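Local coordinates for protein L-ribulose 3-epimerase (Mesorhizobium loti, PDB 3VYL) that epimerises ketoses at carbon 3, working most efficiently on L-ribulose, with a manganese ion bound in a TIM barrel, at residues 73-77 against 78-82; 84-87 against 88-91; 170-173 against 174-177; 265-268 against 269-273. One frame throughout, in Å; residues are numbered along the deposited sequence.

Contact 1: 73-77 against 78-82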
loop_
_atom_site.group_PDB
_atom_site.type_symbol
_atom_site.label_atom_id
_atom_site.label_comp_id
_atom_site.label_asym_id
_atom_site.label_seq_id
_atom_site.Cartn_x
_atom_site.Cartn_y
_atom_site.Cartn_z
ATOM N N ILE A 73 -1.576 -15.278 -36.053
ATOM C CA ILE A 73 -1.395 -16.715 -36.063
ATOM C C ILE A 73 -2.526 -17.486 -35.440
ATOM O O ILE A 73 -2.527 -18.678 -35.466
ATOM C CB ILE A 73 -0.094 -17.149 -35.380
ATOM C CG1 ILE A 73 -0.070 -16.752 -33.928
ATOM C CG2 ILE A 73 1.084 -16.495 -36.025
ATOM C CD1 ILE A 73 1.204 -17.163 -33.275
ATOM N N SER A 74 -3.430 -16.792 -34.791
ATOM C CA SER A 74 -4.639 -17.387 -34.288
ATOM C C SER A 74 -5.789 -17.326 -35.249
ATOM O O SER A 74 -6.796 -17.887 -34.992
ATOM C CB SER A 74 -5.036 -16.694 -33.005
ATOM O OG SER A 74 -4.951 -15.314 -33.168
ATOM N N SER A 75 -5.605 -16.661 -36.354
ATOM C CA SER A 75 -6.672 -16.502 -37.290
ATOM C C SER A 75 -7.096 -17.772 -37.981
ATOM O O SER A 75 -6.303 -18.635 -38.243
ATOM C CB SER A 75 -6.277 -15.487 -38.320
ATOM O OG SER A 75 -7.266 -15.438 -39.293
ATOM N N ALA A 76 -8.377 -17.877 -38.256
ATOM C CA ALA A 76 -8.922 -18.950 -39.049
ATOM C C ALA A 76 -8.409 -18.881 -40.462
ATOM O O ALA A 76 -8.213 -19.888 -41.093
ATOM C CB ALA A 76 -10.416 -18.908 -39.027
ATOM N N ASP A 77 -8.222 -17.685 -40.985
ATOM C CA ASP A 77 -7.807 -17.572 -42.344
ATOM C C ASP A 77 -6.366 -17.950 -42.421
ATOM O O ASP A 77 -5.512 -17.294 -41.907
ATOM C CB ASP A 77 -8.033 -16.151 -42.829
ATOM C CG ASP A 77 -7.106 -15.762 -43.936
ATOM O OD1 ASP A 77 -6.042 -16.362 -44.049
ATOM O OD2 ASP A 77 -7.431 -14.858 -44.698
ATOM N N LYS A 78 -6.102 -19.010 -43.144
ATOM C CA LYS A 78 -4.815 -19.642 -43.128
ATOM C C LYS A 78 -3.748 -18.745 -43.633
ATOM O O LYS A 78 -2.623 -18.831 -43.224
ATOM C CB LYS A 78 -4.847 -20.938 -43.909
ATOM C CG LYS A 78 -5.494 -22.068 -43.151
ATOM C CD LYS A 78 -5.349 -23.397 -43.857
ATOM C CE LYS A 78 -6.428 -24.373 -43.416
ATOM N NZ LYS A 78 -6.914 -25.192 -44.559
ATOM N N ALA A 79 -4.077 -17.937 -44.607
ATOM C CA ALA A 79 -3.103 -17.064 -45.194
ATOM C C ALA A 79 -2.608 -16.062 -44.202
ATOM O O ALA A 79 -1.475 -15.663 -44.240
ATOM C CB ALA A 79 -3.690 -16.378 -46.386
ATOM N N VAL A 80 -3.504 -15.581 -43.365
ATOM C CA VAL A 80 -3.137 -14.663 -42.317
ATOM C C VAL A 80 -2.231 -15.290 -41.287
ATOM O O VAL A 80 -1.244 -14.724 -40.894
ATOM C CB VAL A 80 -4.384 -14.143 -41.641
ATOM C CG1 VAL A 80 -4.044 -12.984 -40.757
ATOM C CG2 VAL A 80 -5.358 -13.707 -42.697
ATOM N N ALA A 81 -2.578 -16.499 -40.904
ATOM C CA ALA A 81 -1.788 -17.299 -39.962
ATOM C C ALA A 81 -0.383 -17.623 -40.485
ATOM O O ALA A 81 0.597 -17.619 -39.719
ATOM C CB ALA A 81 -2.532 -18.574 -39.602
ATOM N N ALA A 82 -0.291 -17.893 -41.785
ATOM C CA ALA A 82 0.986 -18.187 -42.415
ATOM C C ALA A 82 1.857 -16.943 -42.447
ATOM O O ALA A 82 3.072 -17.020 -42.232
ATOM C CB ALA A 82 0.787 -18.751 -43.814
#
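D77 and the residues after it carry the backbone from a loop into the first turn of a helix, where D77 O takes the helical bond from A81 N at 3.2 Å, with the donor in the carbonyl plane. D77 is the N-cap of this helix, and its side chain completes the start. With CG anti to its own N (chi1 153°), the carboxylate reaches back to the first turn of the helix. OD1 accepts from V80 N at 2.7 Å along a nearly straight N-H line of 166°, though the donor approaches from above the carboxylate plane. A negative group at this end would also be expected to interact favourably with the helix dipole.

Two residues before the cap, S75 OG accepts from D77 N at 3.0 Å, an ST turn that leads into it. The same serine packs on the helix, its CB lying 4.1 Å from V80 CG1. Further back, I73 CG2 comes within 3.9 Å of A81 O, while S75 O is 4.0 Å from A81 CB. The loop thus folds over one flank of the new helical turn.

Beyond the turn, I73 packs on S126 and L130 of helix 120-139 and S74 O accepts from R125 NE, so that the loop between strand 60-66 and helix 78-98 rests against the helix next in line.

Contact 2: 84-87 against 88-91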
loop_
_atom_site.group_PDB
_atom_site.type_symbol
_atom_site.label_atom_id
_atom_site.label_comp_id
_atom_site.label_asym_id
_atom_site.label_seq_id
_atom_site.Cartn_x
_atom_site.Cartn_y
_atom_site.Cartn_z
ATOM N N GLY A 84 1.790 -14.684 -40.196
ATOM C CA GLY A 84 2.286 -14.686 -38.822
ATOM C C GLY A 84 3.543 -15.518 -38.644
ATOM O O GLY A 84 4.607 -14.996 -38.286
ATOM N N VAL A 85 3.427 -16.817 -38.908
ATOM C CA VAL A 85 4.572 -17.723 -38.804
ATOM C C VAL A 85 5.800 -17.153 -39.521
ATOM O O VAL A 85 6.909 -17.205 -38.985
ATOM C CB VAL A 85 4.236 -19.143 -39.310
ATOM C CG1 VAL A 85 5.455 -20.043 -39.262
ATOM C CG2 VAL A 85 3.113 -19.753 -38.489
ATOM N N GLU A 86 5.611 -16.587 -40.710
ATOM C CA GLU A 86 6.752 -16.034 -41.448
ATOM C C GLU A 86 7.357 -14.796 -40.779
ATOM O O GLU A 86 8.574 -14.584 -40.859
ATOM C CB GLU A 86 6.406 -15.773 -42.929
ATOM C CG GLU A 86 7.586 -15.332 -43.816
ATOM C CD GLU A 86 8.761 -16.319 -43.857
ATOM O OE1 GLU A 86 8.573 -17.537 -43.596
ATOM O OE2 GLU A 86 9.890 -15.870 -44.170
ATOM N N ILE A 87 6.522 -13.988 -40.123
ATOM C CA ILE A 87 7.031 -12.853 -39.341
ATOM C C ILE A 87 7.809 -13.372 -38.126
ATOM O O ILE A 87 8.885 -12.857 -37.800
ATOM C CB ILE A 87 5.916 -11.876 -38.905
ATOM C CG1 ILE A 87 5.418 -11.070 -40.112
ATOM C CG2 ILE A 87 6.429 -10.919 -37.826
ATOM C CD1 ILE A 87 4.008 -10.543 -39.969
ATOM N N LEU A 88 7.260 -14.402 -37.479
ATOM C CA LEU A 88 7.914 -15.058 -36.349
ATOM C C LEU A 88 9.298 -15.607 -36.710
ATOM O O LEU A 88 10.292 -15.301 -36.027
ATOM C CB LEU A 88 7.014 -16.166 -35.794
ATOM C CG LEU A 88 6.172 -15.934 -34.532
ATOM C CD1 LEU A 88 5.840 -14.472 -34.277
ATOM C CD2 LEU A 88 4.905 -16.769 -34.605
ATOM N N ASN A 89 9.355 -16.392 -37.792
ATOM C CA ASN A 89 10.599 -17.007 -38.269
ATOM C C ASN A 89 11.676 -15.973 -38.588
ATOM O O ASN A 89 12.862 -16.183 -38.305
ATOM C CB ASN A 89 10.342 -17.889 -39.492
ATOM C CG ASN A 89 9.664 -19.203 -39.144
ATOM O OD1 ASN A 89 9.940 -19.816 -38.109
ATOM N ND2 ASN A 89 8.781 -19.656 -40.024
ATOM N N GLN A 90 11.253 -14.851 -39.162
ATOM C CA GLN A 90 12.178 -13.785 -39.515
ATOM C C GLN A 90 12.728 -13.110 -38.261
ATOM O O GLN A 90 13.928 -12.872 -38.151
ATOM C CB GLN A 90 11.485 -12.780 -40.432
ATOM C CG GLN A 90 12.424 -12.049 -41.381
ATOM C CD GLN A 90 11.681 -11.216 -42.415
ATOM O OE1 GLN A 90 10.507 -11.468 -42.711
ATOM N NE2 GLN A 90 12.364 -10.217 -42.971
ATOM N N THR A 91 11.843 -12.833 -37.307
ATOM C CA THR A 91 12.213 -12.211 -36.031
ATOM C C THR A 91 13.230 -13.048 -35.248
ATOM O O THR A 91 14.129 -12.506 -34.597
ATOM C CB THR A 91 10.965 -11.951 -35.156
ATOM O OG1 THR A 91 9.959 -11.297 -35.941
ATOM C CG2 THR A 91 11.309 -11.073 -33.944
#
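I87 and T91, one helical turn apart, meet through a shared acceptor: I87 O receives both T91 N at 3.0 Å and T91 OG1 at 2.7 Å. The two donors reach it from opposite faces of the carbonyl plane, the hydroxyl standing clear of that plane and the amide tilted less from it. T91 places its hydroxyl there by setting OG1 anti to the carbonyl carbon (chi1 -49°), which turns the oxygen back along the helix. A valine here would keep the branched outline but lose the hydroxyl, and would probably leave I87 O without the second of its two donors. The methyl CG2 of I87 approaches the same hydroxyl, 4.0 Å from T91 OG1.

Both residues look inward in the beta-alpha-beta unit made by strand 60-66, helix 78-98 and strand 102-104, a repeating element of the TIM barrel: T91 packs on I63 and I65, I87 on I65 and P68. L88 faces another neighbour, touching L130 and V133 of helix 120-139. Within its own helix it gives its N-H to G84 O at 2.8 Å, and its CB passes 3.4 Å from V85 O.

N89 repeats the pattern, its N-H binding V85 O at 2.8 Å. Its side chain lies alongside that of V85 and points the same way, with ND2 3.4 Å from V85 CG1. ND2 is near V85 O as well, but at an angle too poor for a bond, and N89 also packs on T136 of helix 120-139.

Contact 3: 170-173 against 174-177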
loop_
_atom_site.group_PDB
_atom_site.type_symbol
_atom_site.label_atom_id
_atom_site.label_comp_id
_atom_site.label_asym_id
_atom_site.label_seq_id
_atom_site.Cartn_x
_atom_site.Cartn_y
_atom_site.Cartn_z
ATOM N N THR A 170 0.746 -26.020 -25.352
ATOM C CA THR A 170 1.709 -26.047 -26.462
ATOM C C THR A 170 2.647 -27.252 -26.370
ATOM O O THR A 170 3.275 -27.639 -27.359
ATOM C CB THR A 170 2.558 -24.760 -26.558
ATOM O OG1 THR A 170 3.413 -24.648 -25.409
ATOM C CG2 THR A 170 1.668 -23.528 -26.683
ATOM N N GLY A 171 2.737 -27.824 -25.172
ATOM C CA GLY A 171 3.599 -28.961 -24.911
ATOM C C GLY A 171 5.068 -28.626 -25.031
ATOM O O GLY A 171 5.920 -29.500 -24.875
ATOM N N SER A 172 5.376 -27.364 -25.301
ATOM C CA SER A 172 6.761 -26.967 -25.482
ATOM C C SER A 172 7.507 -26.678 -24.181
ATOM O O SER A 172 6.905 -26.389 -23.145
ATOM C CB SER A 172 6.863 -25.761 -26.406
ATOM O OG SER A 172 8.208 -25.309 -26.458
ATOM N N ASP A 173 8.831 -26.761 -24.265
ATOM C CA ASP A 173 9.723 -26.330 -23.202
ATOM C C ASP A 173 10.655 -25.202 -23.676
ATOM O O ASP A 173 11.718 -24.975 -23.088
ATOM C CB ASP A 173 10.531 -27.514 -22.661
ATOM C CG ASP A 173 11.310 -28.250 -23.751
ATOM O OD1 ASP A 173 11.200 -29.498 -23.804
ATOM O OD2 ASP A 173 12.028 -27.595 -24.549
ATOM N N ASN A 174 10.264 -24.516 -24.752
ATOM C CA ASN A 174 10.962 -23.303 -25.168
ATOM C C ASN A 174 10.015 -22.096 -25.230
ATOM O O ASN A 174 10.335 -21.045 -25.796
ATOM C CB ASN A 174 11.716 -23.507 -26.484
ATOM C CG ASN A 174 12.820 -22.481 -26.681
ATOM O OD1 ASN A 174 13.433 -22.027 -25.713
ATOM N ND2 ASN A 174 13.063 -22.095 -27.930
ATOM N N ILE A 175 8.842 -22.257 -24.636
ATOM C CA ILE A 175 7.902 -21.156 -24.521
ATOM C C ILE A 175 7.726 -20.745 -23.055
ATOM O O ILE A 175 7.247 -21.521 -22.223
ATOM C CB ILE A 175 6.554 -21.474 -25.206
ATOM C CG1 ILE A 175 6.763 -21.682 -26.708
ATOM C CG2 ILE A 175 5.558 -20.346 -24.970
ATOM C CD1 ILE A 175 5.577 -22.287 -27.423
ATOM N N PHE A 176 8.137 -19.517 -22.756
ATOM C CA PHE A 176 8.013 -18.955 -21.417
ATOM C C PHE A 176 7.072 -17.745 -21.384
ATOM O O PHE A 176 6.490 -17.371 -22.406
ATOM C CB PHE A 176 9.396 -18.590 -20.871
ATOM C CG PHE A 176 10.343 -19.752 -20.812
ATOM C CD1 PHE A 176 10.188 -20.751 -19.848
ATOM C CD2 PHE A 176 11.396 -19.858 -21.723
ATOM C CE1 PHE A 176 11.063 -21.826 -19.795
ATOM C CE2 PHE A 176 12.272 -20.936 -21.671
ATOM C CZ PHE A 176 12.103 -21.918 -20.708
ATOM N N LEU A 177 6.917 -17.154 -20.201
ATOM C CA LEU A 177 6.071 -15.976 -20.017
ATOM C C LEU A 177 6.855 -14.679 -20.032
ATOM O O LEU A 177 7.963 -14.584 -19.481
ATOM C CB LEU A 177 5.268 -16.050 -18.718
ATOM C CG LEU A 177 4.152 -17.074 -18.599
ATOM C CD1 LEU A 177 3.621 -17.023 -17.176
ATOM C CD2 LEU A 177 3.049 -16.823 -19.618
#
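S172 and N174 are joined by a short side-chain bond in the turn that leads from helix 160-170 to strand 175-180. The serine holds OG anti to its backbone N (chi1 174°), beside the carbonyl carbon, which carries the oxygen forward along the chain. There it accepts from N174 N at 2.8 Å, in a nearly straight line of 171°, and the residue spacing is that of an ST turn. CB of the same serine meets I175 CD1 at 3.8 Å, so one small side chain serves a polar and an apolar partner.

With CG1 anti to its carbonyl carbon (chi1 -63°), I175 runs its long branch back toward the helix end. T170 reaches to meet it, tip to tip, with OG1 3.8 Å from I175 CD1. T170 OG1 is bonded to I167 O in the preceding helical turn and also accepts a weak bond from S172 N at 3.4 Å. G171 makes the bend between them with a positive phi. On the other side of the strand F176 brings CZ to 3.9 Å from D173 O.

If S172 gave way to an alanine, N174 N would probably lose its acceptor and the turn become freer to shift, though CB could still rest on I175.

The other polar ends find partners beyond the turn: D173 OD2 makes a salt bridge to K138 NZ, and ND2 of the buried N174 is held by V142 O and A134 O. The chemistry implies a turn whose polar groups are met largely by side chains and neighbouring carbonyls, while I175 enters the apolar layer between barrel and helices.

Contact 4: 265-268 against 269-273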
loop_
_atom_site.group_PDB
_atom_site.type_symbol
_atom_site.label_atom_id
_atom_site.label_comp_id
_atom_site.label_asym_id
_atom_site.label_seq_id
_atom_site.Cartn_x
_atom_site.Cartn_y
_atom_site.Cartn_z
ATOM N N ASP A 265 12.111 14.658 -21.275
ATOM C CA ASP A 265 13.541 14.425 -21.143
ATOM C C ASP A 265 13.800 12.951 -20.864
ATOM O O ASP A 265 13.731 12.507 -19.713
ATOM C CB ASP A 265 14.086 15.301 -20.012
ATOM C CG ASP A 265 15.575 15.119 -19.776
ATOM O OD1 ASP A 265 16.070 15.730 -18.807
ATOM O OD2 ASP A 265 16.249 14.379 -20.535
ATOM N N ASN A 266 14.111 12.193 -21.909
ATOM C CA ASN A 266 14.289 10.751 -21.748
ATOM C C ASN A 266 15.607 10.271 -21.160
ATOM O O ASN A 266 15.730 9.088 -20.837
ATOM C CB ASN A 266 13.985 9.982 -23.035
ATOM C CG ASN A 266 14.741 10.502 -24.232
ATOM O OD1 ASN A 266 14.794 9.838 -25.255
ATOM N ND2 ASN A 266 15.300 11.688 -24.123
ATOM N N MET A 267 16.589 11.157 -21.022
ATOM C CA MET A 267 17.781 10.775 -20.283
ATOM C C MET A 267 17.447 10.775 -18.798
ATOM O O MET A 267 17.789 9.829 -18.091
ATOM C CB MET A 267 18.976 11.689 -20.568
ATOM C CG MET A 267 20.256 11.270 -19.847
ATOM S SD MET A 267 20.728 9.542 -20.117
ATOM C CE MET A 267 21.418 9.585 -21.767
ATOM N N ALA A 268 16.773 11.830 -18.339
ATOM C CA ALA A 268 16.351 11.922 -16.947
ATOM C C ALA A 268 15.468 10.720 -16.607
ATOM O O ALA A 268 15.706 10.015 -15.631
ATOM C CB ALA A 268 15.612 13.225 -16.691
ATOM N N LEU A 269 14.475 10.483 -17.458
ATOM C CA LEU A 269 13.588 9.352 -17.339
ATOM C C LEU A 269 14.358 8.038 -17.211
ATOM O O LEU A 269 14.065 7.239 -16.322
ATOM C CB LEU A 269 12.619 9.311 -18.529
ATOM C CG LEU A 269 11.681 8.103 -18.572
ATOM C CD1 LEU A 269 10.436 8.363 -17.734
ATOM C CD2 LEU A 269 11.327 7.741 -20.002
ATOM N N ALA A 270 15.343 7.811 -18.078
ATOM C CA ALA A 270 16.079 6.540 -18.054
ATOM C C ALA A 270 16.970 6.377 -16.809
ATOM O O ALA A 270 16.883 5.361 -16.110
ATOM C CB ALA A 270 16.878 6.353 -19.330
ATOM N N LYS A 271 17.809 7.375 -16.536
ATOM C CA LYS A 271 18.641 7.381 -15.333
ATOM C C LYS A 271 17.794 7.123 -14.086
ATOM O O LYS A 271 18.187 6.340 -13.210
ATOM C CB LYS A 271 19.382 8.712 -15.168
ATOM C CG LYS A 271 20.582 8.927 -16.083
ATOM C CD LYS A 271 21.373 10.155 -15.638
ATOM C CE LYS A 271 22.416 10.582 -16.665
ATOM N NZ LYS A 271 23.500 9.584 -16.882
ATOM N N HIS A 272 16.637 7.781 -14.011
ATOM C CA HIS A 272 15.706 7.601 -12.890
ATOM C C HIS A 272 15.187 6.188 -12.820
ATOM O O HIS A 272 15.138 5.581 -11.747
ATOM C CB HIS A 272 14.543 8.569 -13.002
ATOM C CG HIS A 272 13.489 8.379 -11.944
ATOM N ND1 HIS A 272 12.492 7.475 -12.065
ATOM C CD2 HIS A 272 13.291 9.021 -10.727
ATOM C CE1 HIS A 272 11.702 7.546 -10.983
ATOM N NE2 HIS A 272 12.191 8.491 -10.169
ATOM N N ALA A 273 14.804 5.646 -13.964
ATOM C CA ALA A 273 14.295 4.293 -14.011
ATOM C C ALA A 273 15.384 3.319 -13.595
ATOM O O ALA A 273 15.099 2.294 -12.972
ATOM C CB ALA A 273 13.777 3.963 -15.397
#
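M267 starts out with CG anti to its backbone N (chi1 -178°) and then bends twice, while K271 sets CG anti to its carbonyl carbon (chi1 -76°); the two chains therefore converge on one flank of the helix and cross obliquely. M267 CG lies 3.9 Å from K271 CE, and the sulfur SD is 4.0 Å from the same carbon. The aliphatic part of the lysine is thus laid against the methionine, and its NZ goes on to a weak bond with D29 O in helix 17-30, which M267 also touches.

Beneath these side chains run the usual i to i+4 bonds. K271 N binds M267 O at 2.9 Å, H272 N binds A268 O at the same length, and H272 CB passes 3.2 Å from that A268 oxygen. The helix is opened by D265, the N-cap. Its OD2 accepts from M267 N at 3.3 Å, from above the carboxylate plane, and more weakly from A268 N, while D265 O takes L269 N in a nearly straight bond.

On other flanks, L269 packs on F240 of strand 238-240 and on F214 and W263. H272 sets its ring edge-to-face with F214, and its NE2 is hydrogen-bonded to T283 OG1 of the second subunit, whose R286 packs on A268. L269 has its side chain about 14 Å from the manganese ion. The arrangement is that of an N-capped outer helix of a TIM barrel, following the eighth strand, packed inward on that strand and outward on a second subunit.

In the fold
The four contacts come in order along one chain and sample different parts of the same barrel. Contacts 1 and 2 share helix 78-98, their centres 12 Å apart, and touch where I73 CG2 rests on G84 CA at 3.5 Å. Contact 3 lies 17 Å from contact 2 between centres, at the start of strand 175-180, which ends in the manganese ligand D180. Contact 4 stands on helix 266-292, on the opposite side of the chain's centre from the other three, with centres 33 to 40 Å away. Helix starts, a mid-helix turn and a strand entry each show side chains binding nearby backbone, around an eight-stranded barrel with its manganese site at the C-terminal ends of the strands.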